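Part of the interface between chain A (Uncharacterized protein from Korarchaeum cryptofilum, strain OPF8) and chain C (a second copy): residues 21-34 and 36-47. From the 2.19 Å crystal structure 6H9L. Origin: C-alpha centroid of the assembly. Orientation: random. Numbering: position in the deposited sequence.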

# COMPACT_ATOMS: atom_id res chain seq x y z
N ARG A 21 -26.63 27.12 -40.90
CA ARG A 21 -25.42 26.43 -41.34
C ARG A 21 -25.13 25.25 -40.43
O ARG A 21 -24.90 24.14 -40.90
CB ARG A 21 -24.23 27.40 -41.35
CG ARG A 21 -23.05 26.93 -42.18
CD ARG A 21 -21.81 27.80 -41.98
NE ARG A 21 -22.07 29.19 -42.36
CZ ARG A 21 -21.84 30.27 -41.60
NH1 ARG A 21 -21.32 30.19 -40.38
NH2 ARG A 21 -22.15 31.47 -42.09
N ARG A 22 -25.15 25.51 -39.12
CA ARG A 22 -24.91 24.48 -38.12
C ARG A 22 -25.95 23.37 -38.22
O ARG A 22 -25.59 22.19 -38.32
CB ARG A 22 -24.93 25.09 -36.72
CG ARG A 22 -24.59 24.14 -35.58
CD ARG A 22 -24.20 24.94 -34.33
NE ARG A 22 -24.16 24.13 -33.11
CZ ARG A 22 -23.06 23.80 -32.43
NH1 ARG A 22 -21.85 24.20 -32.84
NH2 ARG A 22 -23.16 23.06 -31.33
N ALA A 23 -27.22 23.75 -38.22
CA ALA A 23 -28.31 22.77 -38.29
C ALA A 23 -28.23 21.90 -39.54
O ALA A 23 -28.39 20.68 -39.48
CB ALA A 23 -29.66 23.49 -38.21
N LEU A 24 -28.00 22.53 -40.69
CA LEU A 24 -27.91 21.80 -41.95
C LEU A 24 -26.72 20.85 -42.01
O LEU A 24 -26.84 19.75 -42.54
CB LEU A 24 -27.87 22.77 -43.12
CG LEU A 24 -28.14 22.15 -44.49
CD1 LEU A 24 -29.41 21.33 -44.51
CD2 LEU A 24 -28.19 23.21 -45.58
N ALA A 25 -25.57 21.28 -41.48
CA ALA A 25 -24.38 20.43 -41.43
C ALA A 25 -24.65 19.21 -40.56
O ALA A 25 -24.28 18.10 -40.92
CB ALA A 25 -23.19 21.21 -40.89
N GLU A 26 -25.33 19.42 -39.43
CA GLU A 26 -25.64 18.34 -38.52
C GLU A 26 -26.57 17.30 -39.14
O GLU A 26 -26.56 16.13 -38.73
CB GLU A 26 -26.24 18.89 -37.21
CG GLU A 26 -25.19 19.55 -36.32
CD GLU A 26 -25.78 20.28 -35.13
OE1 GLU A 26 -26.92 20.77 -35.21
OE2 GLU A 26 -25.08 20.41 -34.11
N GLU A 27 -27.37 17.72 -40.13
CA GLU A 27 -28.20 16.82 -40.91
C GLU A 27 -27.42 16.08 -41.99
O GLU A 27 -27.54 14.86 -42.12
CB GLU A 27 -29.32 17.58 -41.62
CG GLU A 27 -30.41 18.10 -40.70
CD GLU A 27 -31.15 17.00 -39.97
OE1 GLU A 27 -31.37 17.18 -38.76
OE2 GLU A 27 -31.49 15.97 -40.59
N LEU A 28 -26.68 16.82 -42.79
CA LEU A 28 -26.03 16.25 -43.96
C LEU A 28 -24.67 15.65 -43.67
O LEU A 28 -24.36 14.60 -44.20
CB LEU A 28 -25.89 17.28 -45.07
CG LEU A 28 -27.20 17.94 -45.51
CD1 LEU A 28 -26.95 18.88 -46.68
CD2 LEU A 28 -28.26 16.92 -45.88
N ILE A 29 -23.87 16.30 -42.81
CA ILE A 29 -22.47 15.88 -42.65
C ILE A 29 -22.29 14.42 -42.21
O ILE A 29 -21.51 13.70 -42.82
CB ILE A 29 -21.66 16.82 -41.73
CG1 ILE A 29 -21.55 18.21 -42.36
CG2 ILE A 29 -20.26 16.26 -41.46
CD1 ILE A 29 -21.00 18.25 -43.77
N PRO A 30 -23.03 13.98 -41.16
CA PRO A 30 -22.93 12.57 -40.77
C PRO A 30 -23.12 11.60 -41.96
O PRO A 30 -22.39 10.62 -42.07
CB PRO A 30 -24.02 12.43 -39.70
CG PRO A 30 -24.11 13.80 -39.11
CD PRO A 30 -23.94 14.73 -40.28
N GLU A 31 -24.04 11.92 -42.88
CA GLU A 31 -24.31 11.09 -44.06
C GLU A 31 -23.14 11.06 -45.05
O GLU A 31 -22.81 10.01 -45.61
CB GLU A 31 -25.56 11.59 -44.80
CG GLU A 31 -26.89 11.18 -44.18
CD GLU A 31 -27.23 9.70 -44.36
OE1 GLU A 31 -26.40 8.93 -44.91
OE2 GLU A 31 -28.35 9.31 -43.95
N VAL A 32 -22.52 12.21 -45.25
CA VAL A 32 -21.34 12.30 -46.13
C VAL A 32 -20.21 11.43 -45.59
O VAL A 32 -19.52 10.75 -46.35
CB VAL A 32 -20.89 13.78 -46.27
CG1 VAL A 32 -19.54 13.89 -46.97
CG2 VAL A 32 -21.96 14.58 -47.02
N LEU A 33 -20.02 11.46 -44.28
CA LEU A 33 -19.01 10.63 -43.62
C LEU A 33 -19.34 9.13 -43.66
O LEU A 33 -18.44 8.30 -43.64
CB LEU A 33 -18.78 11.10 -42.19
CG LEU A 33 -17.78 12.32 -42.10
CD1 LEU A 33 -16.35 11.78 -42.18
CD2 LEU A 33 -17.95 13.44 -43.14
N ARG A 34 -20.62 8.79 -43.73
CA ARG A 34 -21.03 7.37 -43.86
C ARG A 34 -20.52 6.72 -45.14
O ARG A 34 -20.35 5.50 -45.20
CB ARG A 34 -22.55 7.22 -43.82
CG ARG A 34 -23.16 7.15 -42.43
CD ARG A 34 -24.63 6.73 -42.48
NE ARG A 34 -24.79 5.40 -43.07
CZ ARG A 34 -25.08 5.14 -44.35
NH1 ARG A 34 -25.25 6.12 -45.23
NH2 ARG A 34 -25.18 3.88 -44.76
N ARG C 36 -18.23 20.77 -31.78
CA ARG C 36 -17.57 19.71 -31.04
C ARG C 36 -18.44 18.47 -30.95
O ARG C 36 -17.94 17.34 -31.05
CB ARG C 36 -17.17 20.22 -29.64
CG ARG C 36 -16.51 19.20 -28.71
CD ARG C 36 -16.37 19.72 -27.29
NE ARG C 36 -15.93 18.67 -26.36
CZ ARG C 36 -14.67 18.23 -26.23
NH1 ARG C 36 -13.68 18.74 -26.96
NH2 ARG C 36 -14.41 17.27 -25.36
N GLU C 37 -19.75 18.67 -30.77
CA GLU C 37 -20.67 17.56 -30.65
C GLU C 37 -20.76 16.82 -31.98
O GLU C 37 -20.80 15.60 -32.00
CB GLU C 37 -22.06 17.98 -30.17
CG GLU C 37 -22.15 18.58 -28.76
CD GLU C 37 -21.68 20.03 -28.66
OE1 GLU C 37 -20.96 20.48 -29.57
OE2 GLU C 37 -22.02 20.74 -27.68
N LEU C 38 -20.75 17.55 -33.10
CA LEU C 38 -20.81 16.92 -34.42
C LEU C 38 -19.52 16.14 -34.70
O LEU C 38 -19.56 15.01 -35.15
CB LEU C 38 -21.01 17.97 -35.51
CG LEU C 38 -21.06 17.46 -36.95
CD1 LEU C 38 -22.21 16.48 -37.17
CD2 LEU C 38 -21.16 18.62 -37.92
N ARG C 39 -18.39 16.79 -34.43
CA ARG C 39 -17.06 16.21 -34.62
C ARG C 39 -16.90 14.89 -33.86
O ARG C 39 -16.40 13.89 -34.41
CB ARG C 39 -16.09 17.28 -34.09
CG ARG C 39 -14.60 17.06 -34.24
CD ARG C 39 -13.91 18.40 -33.97
NE ARG C 39 -13.90 18.81 -32.56
CZ ARG C 39 -14.06 20.07 -32.15
NH1 ARG C 39 -14.02 20.34 -30.85
NH2 ARG C 39 -14.30 21.06 -33.00
N ARG C 40 -17.36 14.87 -32.62
CA ARG C 40 -17.34 13.67 -31.79
C ARG C 40 -18.26 12.57 -32.32
O ARG C 40 -17.87 11.39 -32.36
CB ARG C 40 -17.71 14.03 -30.34
CG ARG C 40 -16.55 14.72 -29.66
CD ARG C 40 -16.90 15.27 -28.31
NE ARG C 40 -16.88 14.21 -27.30
CZ ARG C 40 -15.77 13.68 -26.78
NH1 ARG C 40 -14.56 14.09 -27.16
NH2 ARG C 40 -15.88 12.72 -25.86
N ALA C 41 -19.46 12.95 -32.76
CA ALA C 41 -20.39 11.99 -33.35
C ALA C 41 -19.76 11.33 -34.57
O ALA C 41 -19.82 10.11 -34.72
CB ALA C 41 -21.71 12.66 -33.71
N ILE C 42 -19.17 12.14 -35.45
CA ILE C 42 -18.55 11.62 -36.66
C ILE C 42 -17.43 10.64 -36.32
O ILE C 42 -17.33 9.56 -36.90
CB ILE C 42 -17.97 12.76 -37.55
CG1 ILE C 42 -19.08 13.65 -38.11
CG2 ILE C 42 -17.15 12.19 -38.70
CD1 ILE C 42 -18.55 14.91 -38.75
N LEU C 43 -16.57 11.03 -35.38
CA LEU C 43 -15.45 10.17 -34.99
C LEU C 43 -15.91 8.85 -34.41
O LEU C 43 -15.38 7.78 -34.76
CB LEU C 43 -14.53 10.92 -34.02
CG LEU C 43 -13.33 10.16 -33.46
CD1 LEU C 43 -12.06 10.77 -34.02
CD2 LEU C 43 -13.29 10.19 -31.93
N LEU C 44 -16.88 8.90 -33.51
CA LEU C 44 -17.36 7.66 -32.90
C LEU C 44 -18.06 6.73 -33.94
O LEU C 44 -17.90 5.51 -33.87
CB LEU C 44 -18.15 7.94 -31.60
CG LEU C 44 -17.33 8.29 -30.35
CD1 LEU C 44 -18.23 8.34 -29.12
CD2 LEU C 44 -16.16 7.36 -30.09
N ALA C 45 -18.73 7.31 -34.95
CA ALA C 45 -19.36 6.55 -36.04
C ALA C 45 -18.38 5.90 -37.01
O ALA C 45 -18.71 4.90 -37.64
CB ALA C 45 -20.27 7.44 -36.86
N LEU C 46 -17.24 6.53 -37.22
CA LEU C 46 -16.22 5.92 -38.08
C LEU C 46 -15.86 4.45 -37.78
O LEU C 46 -15.58 3.68 -38.71
CB LEU C 46 -14.94 6.76 -38.05
CG LEU C 46 -14.90 8.08 -38.81
CD1 LEU C 46 -13.54 8.72 -38.60
CD2 LEU C 46 -15.17 7.92 -40.29
N SER C 47 -15.83 4.06 -36.51
CA SER C 47 -15.40 2.73 -36.12
C SER C 47 -15.74 2.47 -34.65
O SER C 47 -15.87 3.41 -33.86
CB SER C 47 -13.87 2.65 -36.35
OG SER C 47 -13.28 1.51 -35.75
O HOH W 1 -19.91 23.07 -30.34

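Two helices that run in nearly the same direction pack by fitting side chains from one into the gaps on the other, and the rotamer of each side chain decides which gap it can reach. This contact between two copies of an uncharacterized archaeal protein is a compact example. The helix of chain A and the helix at 36-46 of chain C cross at -23°, and their axes come within 10.2 Å. The register follows the helical repeat: Glu A26 lies nearest Leu C38, with CA atoms 6.5 Å apart, and four residues later Pro A30 lies nearest Ile C42, CA to CA 6.1 Å. No direct hydrogen bond joins the stretches, so shape and apolar burial do most of the work.

The principle is clearest at Leu C38, a knob in a hole formed by Ala A25, Glu A26, Ile A29 and Pro A30. Its CA-to-CB bond points toward chain A, and its t, p rotamer spreads the two methyl groups over different parts of the pocket. CD1 lies 3.8 Å from CG of Pro A30 and 4.1 Å from CA of Glu A26, while CD2 approaches CB of Ile A29 at 4.2 Å and CB of Ala A25 at 4.4 Å. The small side chain of Ala A25 forms one wall, and Glu A26 contributes its backbone and the aliphatic start of its side chain.

Pro A30 has a second role. Having no N-H, it cannot make the usual bond to the preceding turn; the nitrogen of Glu A31 also misses that bond, making only a weak one to the O of Leu A28. The helix kinks here but continues, and the puckered proline ring (C-gamma exo) brings its apolar CG and CD atoms up to the knob.

One turn further along, Ile C42 also points toward chain A. With chi1 m and chi2 t its side chain is extended, carrying CD1 to 3.5 Å from CG2 of Ile A29, while its branch methyl CG2 meets CG of Leu A33 at the same 3.5 Å. Ile A29 starts toward chain C, but its m, m conformation leads the end of the chain away, leaving CG2 to make the close contact. Leu A33 points toward chain C, with chi1 at -83° and chi2 at -81°. Its CD1 reaches CD2 of Leu C46 at 4.5 Å, a looser contact made possible because the end of Leu C46 comes nearer than its sideways CB would suggest.

Charge appears at the other end. Arg A22 leaves its helix sideways, and its t, t, t chain extends until NH2 stands 3.8 Å from OE1 of Glu C37, a long salt bridge with the oxygen near the guanidinium plane. Glu C37 points toward chain A and bends at chi2 (77°, p). Water 1 supplements this pairing: it donates to OE1 of Glu C37 at 2.9 Å, accepts from the backbone N of Arg C36 at 3.2 Å, and accepts weakly from NH1 of Arg A22 at 3.4 Å.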